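Local coordinates for glyoxalase family protein (Listeria monocytogenes, PDB 2P7M), which catalyses the hydration of the antibiotic fosfomycin, opening its epoxide ring with water and so conferring fosfomycin resistance, probably with the help of a manganese ion, at the interface of chains A and B. Coordinates in Å, arbitrary orientation; residue numbers count along the deposited sequence, not the author numbering. Chains: chain A/B, Glyoxalase family protein.

Contact 1: the interface of chains A and B. Residues chain A 127, 131; chain B 32, 44, 46.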
loop_
_atom_site.group_PDB
_atom_site.type_symbol
_atom_site.label_atom_id
_atom_site.label_comp_id
_atom_site.label_asym_id
_atom_site.label_seq_id
_atom_site.Cartn_x
_atom_site.Cartn_y
_atom_site.Cartn_z
ATOM N N ARG A 127 2.380 9.879 -17.156
ATOM C CA ARG A 127 0.996 10.104 -16.774
ATOM C C ARG A 127 0.659 11.586 -16.593
ATOM O O ARG A 127 -0.399 12.038 -17.022
ATOM C CB ARG A 127 0.686 9.322 -15.490
ATOM C CG ARG A 127 -0.773 9.333 -15.112
ATOM C CD ARG A 127 -1.633 8.903 -16.286
ATOM N NE ARG A 127 -3.038 9.193 -16.032
ATOM C CZ ARG A 127 -3.818 8.466 -15.239
ATOM N NH1 ARG A 127 -3.328 7.392 -14.628
ATOM N NH2 ARG A 127 -5.082 8.827 -15.044
ATOM N N TYR A 131 -1.469 15.136 -19.041
ATOM C CA TYR A 131 -2.285 15.836 -18.056
ATOM C C TYR A 131 -2.176 17.356 -18.148
ATOM O O TYR A 131 -3.232 18.008 -18.314
ATOM C CB TYR A 131 -1.884 15.345 -16.658
ATOM C CG TYR A 131 -1.963 16.376 -15.554
ATOM C CD1 TYR A 131 -3.176 16.956 -15.196
ATOM C CD2 TYR A 131 -0.819 16.749 -14.849
ATOM C CE1 TYR A 131 -3.249 17.880 -14.164
ATOM C CE2 TYR A 131 -0.881 17.670 -13.814
ATOM C CZ TYR A 131 -2.098 18.232 -13.475
ATOM O OH TYR A 131 -2.165 19.143 -12.444
ATOM N N TYR B 32 -2.087 15.835 -9.028
ATOM C CA TYR B 32 -2.956 15.431 -10.121
ATOM C C TYR B 32 -4.377 15.225 -9.642
ATOM O O TYR B 32 -4.610 14.749 -8.529
ATOM C CB TYR B 32 -2.446 14.128 -10.739
ATOM C CG TYR B 32 -3.295 13.588 -11.871
ATOM C CD1 TYR B 32 -3.073 13.989 -13.190
ATOM C CD2 TYR B 32 -4.313 12.657 -11.627
ATOM C CE1 TYR B 32 -3.837 13.475 -14.247
ATOM C CE2 TYR B 32 -5.085 12.140 -12.677
ATOM C CZ TYR B 32 -4.841 12.553 -13.983
ATOM O OH TYR B 32 -5.601 12.054 -15.022
ATOM N N GLU B 44 -10.455 10.982 -9.085
ATOM C CA GLU B 44 -9.187 10.371 -8.728
ATOM C C GLU B 44 -8.144 11.465 -8.537
ATOM O O GLU B 44 -8.154 12.467 -9.249
ATOM C CB GLU B 44 -8.750 9.410 -9.831
ATOM C CG GLU B 44 -7.297 9.020 -9.768
ATOM C CD GLU B 44 -6.951 7.952 -10.781
ATOM O OE1 GLU B 44 -7.307 8.117 -11.969
ATOM O OE2 GLU B 44 -6.318 6.951 -10.384
ATOM N N PHE B 46 -3.799 12.215 -7.293
ATOM C CA PHE B 46 -2.471 11.693 -7.013
ATOM C C PHE B 46 -1.841 12.635 -6.004
ATOM O O PHE B 46 -1.991 13.852 -6.111
ATOM C CB PHE B 46 -1.587 11.690 -8.271
ATOM C CG PHE B 46 -2.055 10.771 -9.369
ATOM C CD1 PHE B 46 -1.432 10.803 -10.616
ATOM C CD2 PHE B 46 -3.115 9.885 -9.172
ATOM C CE1 PHE B 46 -1.857 9.971 -11.652
ATOM C CE2 PHE B 46 -3.547 9.052 -10.198
ATOM C CZ PHE B 46 -2.918 9.095 -11.441
#
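A:Arg127 and B:Tyr32 bury the most surface in this patch, and they show how one long cationic side chain can reach from a helix to several groups on a partner's sheet. The guanidinium nitrogen NH2 of A:Arg127, which leaves helix 124-130, donates to the phenol OH of B:Tyr32 at 3.3 Å. The bond is long and bent (137° at H), and the oxygen is tilted from the guanidinium plane. The same NH2 faces the carboxylate oxygen OE1 of B:Glu44 at 3.9 Å, a loose salt bridge in which the two flat groups are turned steeply against each other.

B:Phe46 supports the arginine from a third direction. Its rim atom CZ lies over one guanidinium face, 3.6 Å from NH1, while CG of the arginine meets the phenyl ring at its edge. A bend at chi2 (52°) in an otherwise stretched arginine lets the aliphatic part and the cationic tip both touch this ring.

Along one edge of B:Tyr32, CD1 points into the face of the A:Tyr131 ring, toward its rim, 3.5 Å from CG, giving an edge-to-face pair with planes 68° apart. Within chain B, CD2 of B:Tyr32 lies over the centre of the B:Phe46 ring, which steadies the phenol. The patch thus fastens the C-terminal helix of one chain to strands 29-36 and 41-49 of the other, and places an arginine beside B:Glu44, the likely proton acceptor of fosfomycin hydration.

Contact 2: the interface of chains A and B. Residues chain A 67, 97; chain B 11, 57.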
loop_
_atom_site.group_PDB
_atom_site.type_symbol
_atom_site.label_atom_id
_atom_site.label_comp_id
_atom_site.label_asym_id
_atom_site.label_seq_id
_atom_site.Cartn_x
_atom_site.Cartn_y
_atom_site.Cartn_z
ATOM N N TYR A 67 -10.155 -2.467 -4.670
ATOM C CA TYR A 67 -9.082 -1.930 -5.487
ATOM C C TYR A 67 -8.018 -1.233 -4.640
ATOM O O TYR A 67 -7.071 -0.654 -5.176
ATOM C CB TYR A 67 -9.637 -0.994 -6.573
ATOM C CG TYR A 67 -8.690 -0.817 -7.748
ATOM C CD1 TYR A 67 -8.113 -1.923 -8.375
ATOM C CD2 TYR A 67 -8.358 0.452 -8.222
ATOM C CE1 TYR A 67 -7.224 -1.767 -9.448
ATOM C CE2 TYR A 67 -7.476 0.621 -9.294
ATOM C CZ TYR A 67 -6.912 -0.492 -9.901
ATOM O OH TYR A 67 -6.043 -0.336 -10.956
ATOM N N ARG A 97 -7.107 -4.031 -17.918
ATOM C CA ARG A 97 -7.888 -2.928 -17.374
ATOM C C ARG A 97 -7.873 -1.758 -18.357
ATOM O O ARG A 97 -6.860 -1.496 -19.006
ATOM C CB ARG A 97 -7.293 -2.490 -16.034
ATOM C CG ARG A 97 -8.137 -1.499 -15.262
ATOM C CD ARG A 97 -7.384 -0.981 -14.045
ATOM N NE ARG A 97 -8.126 0.077 -13.363
ATOM C CZ ARG A 97 -9.218 -0.143 -12.646
ATOM N NH1 ARG A 97 -9.667 -1.381 -12.529
ATOM N NH2 ARG A 97 -9.868 0.866 -12.072
ATOM N N ILE B 11 -9.082 3.521 -1.867
ATOM C CA ILE B 11 -10.440 3.853 -2.275
ATOM C C ILE B 11 -11.133 4.546 -1.095
ATOM O O ILE B 11 -11.123 4.040 0.029
ATOM C CB ILE B 11 -11.226 2.574 -2.683
ATOM C CG1 ILE B 11 -10.458 1.820 -3.776
ATOM C CG2 ILE B 11 -12.625 2.940 -3.183
ATOM C CD1 ILE B 11 -10.255 2.619 -5.044
ATOM N N MET B 57 -8.901 7.101 -5.167
ATOM C CA MET B 57 -10.043 7.002 -6.069
ATOM C C MET B 57 -11.288 7.000 -5.209
ATOM O O MET B 57 -11.304 6.399 -4.137
ATOM C CB MET B 57 -9.977 5.707 -6.884
ATOM C CG MET B 57 -8.812 5.644 -7.854
ATOM S SD MET B 57 -8.533 3.983 -8.505
ATOM C CE MET B 57 -9.718 3.922 -9.834
#
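Two non-helical segments of chain A, the stretch just before strand 69-73 and the connection between helix 79-88 and strand 106-110, here meet strands 4-12 and 52-58 of chain B. A:Tyr67 and B:Met57 carry most of the contact. The thioether sulfur SD of B:Met57 sits in plane at the edge of the tyrosine ring, 3.5 Å from CD2 and nearly as close to CE2, so sulfur meets the rim of the aromatic group rather than a face.

One face is taken by A:Arg97 of the same chain, whose NH1 lies 3.8 Å above the ring plane, displaced toward the rim. The phenol OH of A:Tyr67 in turn lies over a face of the guanidinium group. The arginine is extended from CG to NE and approaches the methionine from the opposite direction, bringing NH2 to 3.8 Å from the methyl CE. The methionine's bend at chi3 (83°) leaves CE beside the ring rim and also brings it toward the arginine.

Nearer the tyrosine backbone, CB of A:Tyr67 rests on the CD1 methyl of B:Ile11 at 4.0 Å, a looser apolar touch. Together the side chains illustrate packing by a flexible thioether against a rigid ring. The patch joins the two subunits beside what is probably a shared active site; B:Met57 lies next to B:Glu44 in the neighbouring strand, and the aromatic and basic groups may line the approach to that site.

Contact 3: the interface of chains A and B. Residues chain A 67-71, 118; chain B 7-10.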
loop_
_atom_site.group_PDB
_atom_site.type_symbol
_atom_site.label_atom_id
_atom_site.label_comp_id
_atom_site.label_asym_id
_atom_site.label_seq_id
_atom_site.Cartn_x
_atom_site.Cartn_y
_atom_site.Cartn_z
ATOM N N TYR A 67 -10.155 -2.467 -4.670
ATOM C CA TYR A 67 -9.082 -1.930 -5.487
ATOM C C TYR A 67 -8.018 -1.233 -4.640
ATOM O O TYR A 67 -7.071 -0.654 -5.176
ATOM C CB TYR A 67 -9.637 -0.994 -6.573
ATOM C CG TYR A 67 -8.690 -0.817 -7.748
ATOM C CD1 TYR A 67 -8.113 -1.923 -8.375
ATOM C CD2 TYR A 67 -8.358 0.452 -8.222
ATOM C CE1 TYR A 67 -7.224 -1.767 -9.448
ATOM C CE2 TYR A 67 -7.476 0.621 -9.294
ATOM C CZ TYR A 67 -6.912 -0.492 -9.901
ATOM O OH TYR A 67 -6.043 -0.336 -10.956
ATOM N N ASN A 68 -8.177 -1.282 -3.318
ATOM C CA ASN A 68 -7.163 -0.726 -2.425
ATOM C C ASN A 68 -6.009 -1.702 -2.691
ATOM O O ASN A 68 -6.186 -2.911 -2.542
ATOM C CB ASN A 68 -7.595 -0.844 -0.954
ATOM C CG ASN A 68 -8.688 0.155 -0.563
ATOM O OD1 ASN A 68 -8.413 1.327 -0.289
ATOM N ND2 ASN A 68 -9.930 -0.311 -0.534
ATOM N N HIS A 69 -4.841 -1.215 -3.100
ATOM C CA HIS A 69 -3.755 -2.150 -3.385
ATOM C C HIS A 69 -2.386 -1.508 -3.525
ATOM O O HIS A 69 -2.256 -0.288 -3.578
ATOM C CB HIS A 69 -4.063 -2.940 -4.669
ATOM C CG HIS A 69 -3.938 -2.136 -5.929
ATOM N ND1 HIS A 69 -4.915 -1.262 -6.362
ATOM C CD2 HIS A 69 -2.948 -2.077 -6.851
ATOM C CE1 HIS A 69 -4.534 -0.704 -7.496
ATOM N NE2 HIS A 69 -3.343 -1.180 -7.816
ATOM N N ILE A 70 -1.366 -2.357 -3.597
ATOM C CA ILE A 70 0.009 -1.907 -3.743
ATOM C C ILE A 70 0.494 -2.209 -5.151
ATOM O O ILE A 70 0.243 -3.284 -5.687
ATOM C CB ILE A 70 0.921 -2.623 -2.733
ATOM C CG1 ILE A 70 0.517 -2.225 -1.315
ATOM C CG2 ILE A 70 2.374 -2.260 -2.982
ATOM C CD1 ILE A 70 0.980 -3.198 -0.271
ATOM N N ALA A 71 1.188 -1.261 -5.761
ATOM C CA ALA A 71 1.682 -1.493 -7.105
ATOM C C ALA A 71 3.203 -1.399 -7.149
ATOM O O ALA A 71 3.791 -0.409 -6.707
ATOM C CB ALA A 71 1.050 -0.495 -8.076
ATOM N N GLU A 118 -0.355 -5.263 -7.944
ATOM C CA GLU A 118 -0.228 -4.713 -9.288
ATOM C C GLU A 118 1.253 -4.602 -9.679
ATOM O O GLU A 118 2.093 -4.249 -8.850
ATOM C CB GLU A 118 -0.854 -3.302 -9.371
ATOM C CG GLU A 118 -0.841 -2.709 -10.799
ATOM C CD GLU A 118 -1.163 -1.210 -10.869
ATOM O OE1 GLU A 118 -1.903 -0.697 -10.004
ATOM O OE2 GLU A 118 -0.682 -0.539 -11.814
ATOM N N HIS B 7 3.412 2.725 -6.734
ATOM C CA HIS B 7 2.461 3.578 -6.023
ATOM C C HIS B 7 1.533 2.772 -5.128
ATOM O O HIS B 7 1.551 1.553 -5.163
ATOM C CB HIS B 7 1.608 4.383 -7.011
ATOM C CG HIS B 7 0.860 3.547 -8.001
ATOM N ND1 HIS B 7 1.430 3.087 -9.169
ATOM C CD2 HIS B 7 -0.422 3.108 -8.012
ATOM C CE1 HIS B 7 0.531 2.406 -9.858
ATOM N NE2 HIS B 7 -0.601 2.403 -9.178
ATOM N N ILE B 8 0.733 3.474 -4.326
ATOM C CA ILE B 8 -0.243 2.843 -3.435
ATOM C C ILE B 8 -1.610 3.445 -3.771
ATOM O O ILE B 8 -1.767 4.662 -3.845
ATOM C CB ILE B 8 0.084 3.110 -1.942
ATOM C CG1 ILE B 8 1.419 2.461 -1.573
ATOM C CG2 ILE B 8 -1.021 2.537 -1.045
ATOM C CD1 ILE B 8 1.870 2.748 -0.147
ATOM N N THR B 9 -2.600 2.587 -3.980
ATOM C CA THR B 9 -3.932 3.045 -4.328
ATOM C C THR B 9 -4.935 2.801 -3.205
ATOM O O THR B 9 -5.041 1.696 -2.669
ATOM C CB THR B 9 -4.407 2.348 -5.618
ATOM O OG1 THR B 9 -3.571 2.764 -6.712
ATOM C CG2 THR B 9 -5.864 2.689 -5.918
ATOM N N LEU B 10 -5.666 3.850 -2.850
ATOM C CA LEU B 10 -6.667 3.757 -1.798
ATOM C C LEU B 10 -8.034 4.198 -2.323
ATOM O O LEU B 10 -8.138 5.134 -3.126
ATOM C CB LEU B 10 -6.262 4.638 -0.612
ATOM C CG LEU B 10 -4.965 4.326 0.121
ATOM C CD1 LEU B 10 -4.683 5.432 1.129
ATOM C CD2 LEU B 10 -5.072 2.973 0.803
HETATM O O HOH W 1 -3.457 1.639 -9.447
#
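Backbone pairing comes first: A:His69 and B:Thr9 exchange two amide-to-carbonyl hydrogen bonds, each 2.9 Å between N of one residue and O of the other. A:Ala71 and B:His7 form a second such pair, with A:Ala71 N bound to B:His7 O at 2.9 Å and a longer return bond.

Among the side chains, polar bonds fix A:His69. Its ND1 donates to the backbone O of A:Tyr67, and its NE2 meets OE1 of A:Glu118 at 2.7 Å, on the anti lone pair of the carboxylate. With both ring nitrogens engaged in plane, rotation of the imidazole is restrained. The oxygen of water 1 lies 3.0 Å from NE2 of B:His7, in the imidazole plane, and also bonds A:Glu118 OE1 and B:Thr9 OG1, bridging the chains. B:His7, A:His69 and A:Glu118 are the likely manganese ligands, so this bonding probably reflects a site without metal.

Apolar contacts complete the set. CG of B:His7 sits between the backbone N and the carbonyl carbon (chi1 57°), which brings its ring over A:Ala71 CB. B:Thr9 lies alongside A:His69, its CB 3.6 Å from the imidazole CE1.

Antiparallel pairing of strands 69-73 (chain A) and 4-12 (chain B) continues a sheet across the subunits; A:Glu118 reaches the joint from strand 116-120.

The contacts are parts of one two-fold interface, and each has a twin with the chains exchanged. Contacts 2 and 3 are neighbours, their C-alpha centres about 8 Å apart; they share A:Tyr67 and both draw on strand 4-12 of chain B. Contact 1 lies farther off, about 13 Å from the centre of contact 2 and 15 Å from that of contact 3. Contact 3 supplies likely metal ligands from both chains, whereas contact 1 contributes the probable proton acceptor from chain B. The active site is therefore probably composite, as is typical of this superfamily, and catalysis would then depend on dimer assembly.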